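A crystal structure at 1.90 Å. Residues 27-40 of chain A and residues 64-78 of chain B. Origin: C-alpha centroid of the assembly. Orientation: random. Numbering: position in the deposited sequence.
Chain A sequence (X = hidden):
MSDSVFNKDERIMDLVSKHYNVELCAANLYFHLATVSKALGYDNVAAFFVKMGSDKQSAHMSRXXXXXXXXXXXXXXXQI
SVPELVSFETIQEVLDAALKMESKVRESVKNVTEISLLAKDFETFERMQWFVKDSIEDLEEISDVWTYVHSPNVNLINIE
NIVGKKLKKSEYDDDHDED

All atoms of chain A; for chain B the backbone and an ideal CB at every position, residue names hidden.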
ATOM      1  N   ALA A  27     -10.266  29.138 -37.120  1.00 26.69           N
ATOM      2  CA  ALA A  27      -8.973  28.764 -36.540  1.00 27.60           C
ATOM      3  C   ALA A  27      -7.862  29.639 -37.094  1.00 28.60           C
ATOM      4  O   ALA A  27      -7.052  30.191 -36.337  1.00 26.95           O
ATOM      5  CB  ALA A  27      -8.666  27.287 -36.820  1.00 28.19           C
ATOM      6  N   ASN A  28      -7.810  29.761 -38.425  1.00 27.01           N
ATOM      7  CA  ASN A  28      -6.808  30.593 -39.083  1.00 26.11           C
ATOM      8  C   ASN A  28      -6.874  32.031 -38.601  1.00 32.63           C
ATOM      9  O   ASN A  28      -5.837  32.659 -38.365  1.00 29.57           O
ATOM     10  CB  ASN A  28      -6.995  30.535 -40.604  1.00 27.64           C
ATOM     11  CG  ASN A  28      -6.479  29.237 -41.194  1.00 31.60           C
ATOM     12  OD1 ASN A  28      -5.608  28.599 -40.603  1.00 27.87           O
ATOM     13  ND2 ASN A  28      -6.996  28.847 -42.367  1.00 27.34           N
ATOM     14  N   LEU A  29      -8.081  32.582 -38.482  1.00 27.18           N
ATOM     15  CA  LEU A  29      -8.212  33.943 -37.965  1.00 25.64           C
ATOM     16  C   LEU A  29      -7.718  34.036 -36.527  1.00 26.74           C
ATOM     17  O   LEU A  29      -6.985  34.973 -36.167  1.00 28.13           O
ATOM     18  CB  LEU A  29      -9.668  34.420 -38.072  1.00 28.71           C
ATOM     19  CG  LEU A  29      -9.849  35.819 -37.460  1.00 31.11           C
ATOM     20  CD1 LEU A  29      -9.113  36.893 -38.281  1.00 30.05           C
ATOM     21  CD2 LEU A  29     -11.315  36.181 -37.278  1.00 31.74           C
ATOM     22  N   TYR A  30      -8.075  33.055 -35.690  1.00 26.85           N
ATOM     23  CA  TYR A  30      -7.706  33.138 -34.274  1.00 28.79           C
ATOM     24  C   TYR A  30      -6.195  33.040 -34.080  1.00 26.88           C
ATOM     25  O   TYR A  30      -5.630  33.717 -33.209  1.00 24.44           O
ATOM     26  CB  TYR A  30      -8.440  32.055 -33.458  1.00 25.99           C
ATOM     27  CG  TYR A  30      -9.950  32.214 -33.504  1.00 28.54           C
ATOM     28  CD1 TYR A  30     -10.521  33.450 -33.805  1.00 28.93           C
ATOM     29  CD2 TYR A  30     -10.809  31.128 -33.284  1.00 27.09           C
ATOM     30  CE1 TYR A  30     -11.910  33.611 -33.876  1.00 28.27           C
ATOM     31  CE2 TYR A  30     -12.203  31.279 -33.348  1.00 28.88           C
ATOM     32  CZ  TYR A  30     -12.741  32.534 -33.652  1.00 31.65           C
ATOM     33  OH  TYR A  30     -14.106  32.724 -33.735  1.00 30.41           O
ATOM     34  N   PHE A  31      -5.512  32.213 -34.872  1.00 26.47           N
ATOM     35  CA  PHE A  31      -4.057  32.182 -34.738  1.00 28.07           C
ATOM     36  C   PHE A  31      -3.445  33.501 -35.200  1.00 28.58           C
ATOM     37  O   PHE A  31      -2.472  33.980 -34.608  1.00 27.86           O
ATOM     38  CB  PHE A  31      -3.478  30.991 -35.512  1.00 27.34           C
ATOM     39  CG  PHE A  31      -3.813  29.656 -34.889  1.00 26.37           C
ATOM     40  CD1 PHE A  31      -3.508  29.404 -33.555  1.00 31.18           C
ATOM     41  CD2 PHE A  31      -4.454  28.672 -35.624  1.00 26.74           C
ATOM     42  CE1 PHE A  31      -3.813  28.180 -32.964  1.00 29.00           C
ATOM     43  CE2 PHE A  31      -4.774  27.450 -35.047  1.00 26.53           C
ATOM     44  CZ  PHE A  31      -4.448  27.203 -33.706  1.00 28.31           C
ATOM     45  N   HIS A  32      -3.994  34.101 -36.262  1.00 29.96           N
ATOM     46  CA  HIS A  32      -3.574  35.449 -36.646  1.00 27.63           C
ATOM     47  C   HIS A  32      -3.818  36.441 -35.510  1.00 27.17           C
ATOM     48  O   HIS A  32      -2.915  37.195 -35.111  1.00 30.40           O
ATOM     49  CB  HIS A  32      -4.317  35.879 -37.920  1.00 28.07           C
ATOM     50  CG  HIS A  32      -4.131  37.323 -38.273  1.00 32.22           C
ATOM     51  ND1 HIS A  32      -2.926  37.839 -38.714  1.00 30.64           N
ATOM     52  CD2 HIS A  32      -4.997  38.364 -38.241  1.00 31.88           C
ATOM     53  CE1 HIS A  32      -3.063  39.136 -38.935  1.00 31.52           C
ATOM     54  NE2 HIS A  32      -4.310  39.476 -38.669  1.00 31.36           N
ATOM     55  N   LEU A  33      -5.035  36.433 -34.959  1.00 27.80           N
ATOM     56  CA  LEU A  33      -5.391  37.363 -33.890  1.00 24.95           C
ATOM     57  C   LEU A  33      -4.566  37.124 -32.633  1.00 28.00           C
ATOM     58  O   LEU A  33      -4.347  38.054 -31.850  1.00 28.82           O
ATOM     59  CB  LEU A  33      -6.883  37.243 -33.588  1.00 23.87           C
ATOM     60  CG  LEU A  33      -7.805  37.740 -34.711  1.00 27.64           C
ATOM     61  CD1 LEU A  33      -9.254  37.795 -34.231  1.00 25.85           C
ATOM     62  CD2 LEU A  33      -7.353  39.098 -35.249  1.00 29.34           C
ATOM     63  N   ALA A  34      -4.107  35.890 -32.409  1.00 28.74           N
ATOM     64  CA  ALA A  34      -3.192  35.659 -31.293  1.00 30.25           C
ATOM     65  C   ALA A  34      -1.914  36.477 -31.463  1.00 27.71           C
ATOM     66  O   ALA A  34      -1.464  37.140 -30.527  1.00 26.87           O
ATOM     67  CB  ALA A  34      -2.874  34.166 -31.167  1.00 27.95           C
ATOM     68  N   THR A  35      -1.321  36.460 -32.667  1.00 26.89           N
ATOM     69  CA  THR A  35      -0.086  37.223 -32.867  1.00 27.08           C
ATOM     70  C   THR A  35      -0.345  38.726 -32.812  1.00 28.57           C
ATOM     71  O   THR A  35       0.477  39.485 -32.285  1.00 30.83           O
ATOM     72  CB  THR A  35       0.601  36.828 -34.185  1.00 29.79           C
ATOM     73  OG1 THR A  35      -0.193  37.227 -35.320  1.00 29.91           O
ATOM     74  CG2 THR A  35       0.828  35.303 -34.228  1.00 26.95           C
ATOM     75  N   VAL A  36      -1.488  39.178 -33.328  1.00 28.99           N
ATOM     76  CA  VAL A  36      -1.812  40.603 -33.244  1.00 29.39           C
ATOM     77  C   VAL A  36      -1.984  41.020 -31.787  1.00 31.61           C
ATOM     78  O   VAL A  36      -1.416  42.026 -31.335  1.00 30.85           O
ATOM     79  CB  VAL A  36      -3.074  40.913 -34.066  1.00 28.82           C
ATOM     80  CG1 VAL A  36      -3.497  42.373 -33.826  1.00 27.63           C
ATOM     81  CG2 VAL A  36      -2.809  40.619 -35.560  1.00 25.42           C
ATOM     82  N   SER A  37      -2.762  40.235 -31.029  1.00 26.24           N
ATOM     83  CA  SER A  37      -3.018  40.534 -29.619  1.00 27.42           C
ATOM     84  C   SER A  37      -1.714  40.617 -28.837  1.00 30.81           C
ATOM     85  O   SER A  37      -1.520  41.525 -28.012  1.00 30.89           O
ATOM     86  CB  SER A  37      -3.911  39.437 -29.014  1.00 26.01           C
ATOM     87  OG  SER A  37      -5.209  39.431 -29.602  1.00 28.66           O
ATOM     88  N   LYS A  38      -0.810  39.657 -29.067  1.00 30.30           N
ATOM     89  CA  LYS A  38       0.468  39.660 -28.359  1.00 28.13           C
ATOM     90  C   LYS A  38       1.271  40.913 -28.691  1.00 31.65           C
ATOM     91  O   LYS A  38       1.840  41.560 -27.798  1.00 30.51           O
ATOM     92  CB  LYS A  38       1.266  38.405 -28.724  1.00 28.12           C
ATOM     93  CG  LYS A  38       2.647  38.328 -28.043  1.00 30.21           C
ATOM     94  CD  LYS A  38       2.505  38.229 -26.541  1.00 36.38           C
ATOM     95  CE  LYS A  38       3.870  38.216 -25.839  1.00 46.87           C
ATOM     96  NZ  LYS A  38       3.718  38.373 -24.346  1.00 46.58           N
ATOM     97  N   ALA A  39       1.325  41.271 -29.976  1.00 30.90           N
ATOM     98  CA  ALA A  39       2.081  42.450 -30.393  1.00 32.24           C
ATOM     99  C   ALA A  39       1.488  43.727 -29.811  1.00 36.55           C
ATOM    100  O   ALA A  39       2.203  44.719 -29.628  1.00 34.42           O
ATOM    101  CB  ALA A  39       2.113  42.528 -31.916  1.00 31.80           C
ATOM    102  N   LEU A  40       0.191  43.721 -29.517  1.00 32.69           N
ATOM    103  CA  LEU A  40      -0.461  44.847 -28.862  1.00 29.92           C
ATOM    104  C   LEU A  40      -0.235  44.863 -27.360  1.00 34.11           C
ATOM    105  O   LEU A  40      -0.664  45.814 -26.698  1.00 32.93           O
ATOM    106  CB  LEU A  40      -1.967  44.828 -29.147  1.00 31.97           C
ATOM    107  CG  LEU A  40      -2.390  45.174 -30.576  1.00 30.02           C
ATOM    108  CD1 LEU A  40      -3.880  44.867 -30.782  1.00 31.38           C
ATOM    109  CD2 LEU A  40      -2.070  46.629 -30.906  1.00 36.61           C
TER
ATOM    110  N   UNK B  64       5.580  27.253 -34.644  1.00 27.23           N
ATOM    111  CA  UNK B  64       5.791  28.457 -35.447  1.00 27.92           C
ATOM    112  C   UNK B  64       5.024  29.653 -34.885  1.00 28.46           C
ATOM    113  O   UNK B  64       5.584  30.742 -34.735  1.00 26.54           O
ATOM    114  CB  UNK B  64       5.370  28.204 -36.896  1.00 27.92           C
ATOM    115  N   UNK B  65       3.743  29.481 -34.575  1.00 25.95           N
ATOM    116  CA  UNK B  65       3.006  30.629 -34.041  1.00 26.34           C
ATOM    117  C   UNK B  65       3.501  31.003 -32.644  1.00 29.36           C
ATOM    118  O   UNK B  65       3.510  32.186 -32.280  1.00 25.44           O
ATOM    119  CB  UNK B  65       1.507  30.326 -34.001  1.00 26.34           C
ATOM    120  N   UNK B  66       3.957  30.046 -31.856  1.00 25.92           N
ATOM    121  CA  UNK B  66       4.503  30.369 -30.559  1.00 28.06           C
ATOM    122  C   UNK B  66       5.771  31.200 -30.712  1.00 27.71           C
ATOM    123  O   UNK B  66       5.949  32.123 -30.015  1.00 25.28           O
ATOM    124  CB  UNK B  66       4.785  29.093 -29.763  1.00 28.06           C
ATOM    125  N   UNK B  67       6.620  30.839 -31.654  1.00 26.97           N
ATOM    126  CA  UNK B  67       7.844  31.601 -31.906  1.00 26.58           C
ATOM    127  C   UNK B  67       7.527  33.017 -32.368  1.00 26.75           C
ATOM    128  O   UNK B  67       8.151  33.983 -31.916  1.00 26.88           O
ATOM    129  CB  UNK B  67       8.708  30.892 -32.951  1.00 26.58           C
ATOM    130  N   UNK B  68       6.578  33.164 -33.290  1.00 24.89           N
ATOM    131  CA  UNK B  68       6.260  34.503 -33.768  1.00 27.31           C
ATOM    132  C   UNK B  68       5.756  35.382 -32.632  1.00 26.41           C
ATOM    133  O   UNK B  68       6.113  36.563 -32.546  1.00 28.57           O
ATOM    134  CB  UNK B  68       5.218  34.437 -34.887  1.00 27.31           C
ATOM    135  N   UNK B  69       4.957  34.814 -31.725  1.00 25.16           N
ATOM    136  CA  UNK B  69       4.503  35.589 -30.572  1.00 24.35           C
ATOM    137  C   UNK B  69       5.664  35.955 -29.654  1.00 28.08           C
ATOM    138  O   UNK B  69       5.681  37.047 -29.079  1.00 31.68           O
ATOM    139  CB  UNK B  69       3.446  34.806 -29.790  1.00 24.35           C
ATOM    140  N   UNK B  70       6.643  35.054 -29.494  1.00 24.94           N
ATOM    141  CA  UNK B  70       7.797  35.369 -28.641  1.00 29.77           C
ATOM    142  C   UNK B  70       8.523  36.620 -29.116  1.00 31.43           C
ATOM    143  O   UNK B  70       9.078  37.367 -28.298  1.00 31.93           O
ATOM    144  CB  UNK B  70       8.771  34.189 -28.608  1.00 29.77           C
ATOM    145  N   UNK B  71       8.550  36.855 -30.425  1.00 30.28           N
ATOM    146  CA  UNK B  71       9.255  38.006 -30.977  1.00 29.37           C
ATOM    147  C   UNK B  71       8.284  39.051 -31.537  1.00 32.38           C
ATOM    148  O   UNK B  71       8.663  39.842 -32.406  1.00 33.15           O
ATOM    149  CB  UNK B  71      10.223  37.551 -32.071  1.00 29.37           C
ATOM    150  N   UNK B  72       7.029  39.042 -31.067  1.00 28.94           N
ATOM    151  CA  UNK B  72       6.020  40.065 -31.396  1.00 29.67           C
ATOM    152  C   UNK B  72       5.816  40.220 -32.903  1.00 32.62           C
ATOM    153  O   UNK B  72       5.571  41.319 -33.397  1.00 36.43           O
ATOM    154  CB  UNK B  72       6.427  41.413 -30.797  1.00 29.67           C
ATOM    155  N   UNK B  73       5.933  39.128 -33.650  1.00 27.70           N
ATOM    156  CA  UNK B  73       5.720  39.168 -35.094  1.00 29.49           C
ATOM    157  C   UNK B  73       4.360  38.584 -35.469  1.00 33.90           C
ATOM    158  O   UNK B  73       3.735  37.858 -34.691  1.00 29.31           O
ATOM    159  CB  UNK B  73       6.835  38.408 -35.816  1.00 29.49           C
ATOM    160  N   UNK B  74       3.897  38.932 -36.678  1.00 32.21           N
ATOM    161  CA  UNK B  74       2.508  38.720 -37.087  1.00 34.23           C
ATOM    162  C   UNK B  74       2.419  37.540 -38.040  1.00 31.31           C
ATOM    163  O   UNK B  74       3.119  37.491 -39.059  1.00 30.21           O
ATOM    164  CB  UNK B  74       1.935  39.978 -37.743  1.00 34.23           C
ATOM    165  N   UNK B  75       1.521  36.611 -37.735  1.00 27.83           N
ATOM    166  CA  UNK B  75       1.253  35.473 -38.605  1.00 31.29           C
ATOM    167  C   UNK B  75       0.159  35.840 -39.606  1.00 30.57           C
ATOM    168  O   UNK B  75      -0.926  36.285 -39.218  1.00 34.35           O
ATOM    169  CB  UNK B  75       0.848  34.246 -37.786  1.00 31.29           C
ATOM    170  N   UNK B  76       0.439  35.652 -40.888  1.00 33.38           N
ATOM    171  CA  UNK B  76      -0.551  35.918 -41.923  1.00 39.06           C
ATOM    172  C   UNK B  76      -0.848  34.627 -42.670  1.00 31.11           C
ATOM    173  O   UNK B  76       0.044  34.051 -43.297  1.00 38.13           O
ATOM    174  CB  UNK B  76      -0.065  37.004 -42.885  1.00 39.06           C
ATOM    175  N   UNK B  77      -2.089  34.172 -42.594  1.00 29.33           N
ATOM    176  CA  UNK B  77      -2.535  33.047 -43.406  1.00 29.99           C
ATOM    177  C   UNK B  77      -2.941  33.578 -44.769  1.00 35.07           C
ATOM    178  O   UNK B  77      -3.612  34.608 -44.863  1.00 36.23           O
ATOM    179  CB  UNK B  77      -3.691  32.298 -42.739  1.00 29.99           C
ATOM    180  N   UNK B  78      -2.560  32.880 -45.832  1.00 31.61           N
ATOM    181  CA  UNK B  78      -2.995  33.303 -47.159  1.00 37.21           C
ATOM    182  C   UNK B  78      -3.216  32.068 -48.021  1.00 35.21           C
ATOM    183  O   UNK B  78      -3.258  30.940 -47.522  1.00 31.80           O
ATOM    184  CB  UNK B  78      -1.973  34.242 -47.803  1.00 37.21           C
TER

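The chain A helix 27-39 runs nearly parallel to the short helix 64-70 of chain B, the axes approaching to 9.3 Å at 19°; after 70 chain B turns at 71-72 and, from 73, runs back in extended form along the chain A helix, toward its N-terminal side.

At position 64 the ideal CB has nothing of chain A within 5.5 Å, so the visible atoms choose no side chain; it is Leu64(B). Position 65 points toward chain A, its ideal CB 5.0 Å from Thr35(A) CG2 and 5.1 Å from Phe31(A) CD1. A small or medium apolar residue suits this gap. It is Val65(B), chi1 in the p well, whose CG2 lies 3.7 Å from Thr35(A) CG2.

Positions 66 and 67 have no neighbour in chain A near their CB atoms, and many residues would do; they are Lys66(B) and Tyr67(B). At 68 the CB points sideways, 4.5 Å from Thr35(A) CG2, and the choice stays wide. Met68(B) makes almost no contact with chain A; within chain B its O accepts a hydrogen bond from the N of 73.

Position 69 also points sideways, but its ideal CB is 4.0 Å from Lys38(A) CG, with Thr35(A) CG2 and the Ala34(A) backbone nearby. A flexible apolar chain could follow this surface. Met69(B) does so, placing SD 4.1 Å from Ala34(A) CB and CG 4.0 Å from Thr35(A) CG2.

Positions 70 and 71 point away, leaving the choice open, and 71 is the first to leave helical angles. They are Lys70(B) and Val71(B). Position 72 has phi/psi of 55/34, a left-handed conformation favoured by glycine, asparagine and aspartate. Its CB is 4.5 Å from Ala39(A) CA, and a polar group here could approach the Lys38(A) carbonyl, directly or through water. In Asp72(B), OD1 receives a 2.9 Å hydrogen bond from a water that also donates to Lys38(A) O at 2.8 Å.

Position 73 is extended and points away, so a small or polar residue fits without being required. Ser73(B) turns its OG back to Val71(B) O at 3.2 Å, while a second water donates to both Ser73(B) O and Thr35(A) O, each at 2.9 Å.

At 74 the CB points sideways, 4.2 Å from Thr35(A) OG1, with Val36(A) CG2 within 5.3 Å; a branched or long aliphatic chain could lie along the helix. Ile74(B) brings CD1 to 3.9 Å from Ala39(A) CB, and its CG2 is 3.6 Å from His32(A) CE1.

The backbone at 75 meets chain A most directly: its N donates to Thr35(A) OG1 at 3.0 Å, and its O accepts from His32(A) ND1 at 2.6 Å, near the ring plane. Any residue but proline could supply both groups. With its CB 3.7 Å from Thr35(A) CG2, an apolar side chain is favoured; Leu75(B) sets CD2 4.0 Å from Phe31(A) CB.

Position 76 points away, which suits a long polar chain, here Lys76(B). Position 77 turns toward chain A, its CB 4.3 Å from Asn28(A) CB, where aliphatic residues would pack; Ile77(B) places CG1 3.8 Å from Asn28(A) O. Position 78 is out of reach and unconstrained by chain A; it is Asn78(B).

Chain B (64-78) LVKYMMKVDSILKIN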
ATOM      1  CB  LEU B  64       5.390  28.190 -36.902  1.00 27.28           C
ATOM      2  CG  LEU B  64       6.295  27.177 -37.613  1.00 24.97           C
ATOM      3  CD1 LEU B  64       5.660  26.619 -38.907  1.00 27.68           C
ATOM      4  CD2 LEU B  64       7.632  27.818 -37.923  1.00 28.38           C
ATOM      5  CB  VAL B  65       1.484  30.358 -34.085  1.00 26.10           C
ATOM      6  CG1 VAL B  65       1.079  29.263 -33.119  1.00 29.87           C
ATOM      7  CG2 VAL B  65       0.700  31.644 -33.789  1.00 31.46           C
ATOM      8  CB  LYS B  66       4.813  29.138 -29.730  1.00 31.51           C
ATOM      9  CG  LYS B  66       3.600  28.577 -29.024  1.00 46.87           C
ATOM     10  CD  LYS B  66       3.847  27.210 -28.428  1.00 59.34           C
ATOM     11  CE  LYS B  66       2.551  26.461 -28.145  1.00 65.70           C
ATOM     12  NZ  LYS B  66       1.492  27.281 -27.507  1.00 64.34           N
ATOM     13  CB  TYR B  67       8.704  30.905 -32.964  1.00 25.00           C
ATOM     14  CG  TYR B  67       9.920  31.742 -33.348  1.00 25.72           C
ATOM     15  CD1 TYR B  67      10.871  32.094 -32.394  1.00 26.43           C
ATOM     16  CD2 TYR B  67      10.106  32.195 -34.658  1.00 26.12           C
ATOM     17  CE1 TYR B  67      11.995  32.871 -32.731  1.00 27.52           C
ATOM     18  CE2 TYR B  67      11.214  32.976 -34.998  1.00 31.49           C
ATOM     19  CZ  TYR B  67      12.147  33.311 -34.034  1.00 26.28           C
ATOM     20  OH  TYR B  67      13.251  34.083 -34.365  1.00 29.27           O
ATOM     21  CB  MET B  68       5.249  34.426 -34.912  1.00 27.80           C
ATOM     22  CG  MET B  68       5.811  33.670 -36.123  1.00 31.12           C
ATOM     23  SD  MET B  68       4.853  33.913 -37.630  1.00 39.11           S
ATOM     24  CE  MET B  68       5.516  35.511 -38.131  1.00 37.70           C
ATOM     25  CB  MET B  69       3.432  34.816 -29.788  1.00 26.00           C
ATOM     26  CG  MET B  69       2.088  34.742 -30.509  1.00 32.59           C
ATOM     27  SD  MET B  69       0.903  33.697 -29.614  1.00 35.47           S
ATOM     28  CE  MET B  69       1.084  34.260 -27.947  1.00 43.60           C
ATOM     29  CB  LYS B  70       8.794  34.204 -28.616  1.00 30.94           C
ATOM     30  CG  LYS B  70       8.369  33.001 -27.781  1.00 40.53           C
ATOM     31  CD  LYS B  70       8.353  33.331 -26.292  1.00 46.20           C
ATOM     32  CE  LYS B  70       7.889  32.143 -25.470  1.00 49.36           C
ATOM     33  NZ  LYS B  70       7.676  32.523 -24.049  1.00 37.55           N
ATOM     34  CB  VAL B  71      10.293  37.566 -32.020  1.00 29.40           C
ATOM     35  CG1 VAL B  71      11.399  36.732 -31.330  1.00 27.75           C
ATOM     36  CG2 VAL B  71       9.637  36.790 -33.164  1.00 26.98           C
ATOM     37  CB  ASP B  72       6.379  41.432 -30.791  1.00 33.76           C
ATOM     38  CG  ASP B  72       6.407  41.442 -29.269  1.00 38.96           C
ATOM     39  OD1 ASP B  72       5.706  40.639 -28.608  1.00 37.78           O
ATOM     40  OD2 ASP B  72       7.125  42.309 -28.722  1.00 45.22           O
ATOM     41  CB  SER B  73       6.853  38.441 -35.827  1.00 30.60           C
ATOM     42  OG  SER B  73       8.081  39.032 -35.437  1.00 35.20           O
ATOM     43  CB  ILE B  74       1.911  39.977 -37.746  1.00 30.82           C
ATOM     44  CG1 ILE B  74       1.949  41.163 -36.783  1.00 33.00           C
ATOM     45  CG2 ILE B  74       0.469  39.701 -38.235  1.00 34.20           C
ATOM     46  CD1 ILE B  74       1.466  40.845 -35.384  1.00 34.65           C
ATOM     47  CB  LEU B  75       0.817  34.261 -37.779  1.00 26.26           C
ATOM     48  CG  LEU B  75       0.318  33.046 -38.569  1.00 30.07           C
ATOM     49  CD1 LEU B  75       1.429  32.463 -39.445  1.00 33.93           C
ATOM     50  CD2 LEU B  75      -0.216  31.994 -37.582  1.00 33.04           C
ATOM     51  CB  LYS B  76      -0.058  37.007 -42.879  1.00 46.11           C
ATOM     52  CG  LYS B  76       0.533  38.227 -42.162  1.00 48.62           C
ATOM     53  CD  LYS B  76       1.906  38.599 -42.733  1.00 51.45           C
ATOM     54  CE  LYS B  76       2.555  39.762 -41.974  1.00 57.15           C
ATOM     55  NZ  LYS B  76       3.393  40.627 -42.862  1.00 54.73           N
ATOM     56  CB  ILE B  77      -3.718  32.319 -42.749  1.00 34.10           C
ATOM     57  CG1 ILE B  77      -3.483  32.093 -41.251  1.00 46.42           C
ATOM     58  CG2 ILE B  77      -4.047  31.025 -43.535  1.00 34.57           C
ATOM     59  CD1 ILE B  77      -2.369  31.178 -40.946  1.00 40.53           C
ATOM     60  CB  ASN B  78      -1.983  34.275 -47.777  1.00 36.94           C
ATOM     61  CG  ASN B  78      -0.585  33.699 -47.847  1.00 45.58           C
ATOM     62  OD1 ASN B  78      -0.400  32.507 -48.098  1.00 36.12           O
ATOM     63  ND2 ASN B  78       0.417  34.551 -47.639  1.00 45.58           N
TER
HETATM   64  O   HOH W   1       3.081  38.362 -31.931  1.00 29.30           O
HETATM   65  O   HOH W   2       4.253  41.817 -26.425  1.00 45.46           O
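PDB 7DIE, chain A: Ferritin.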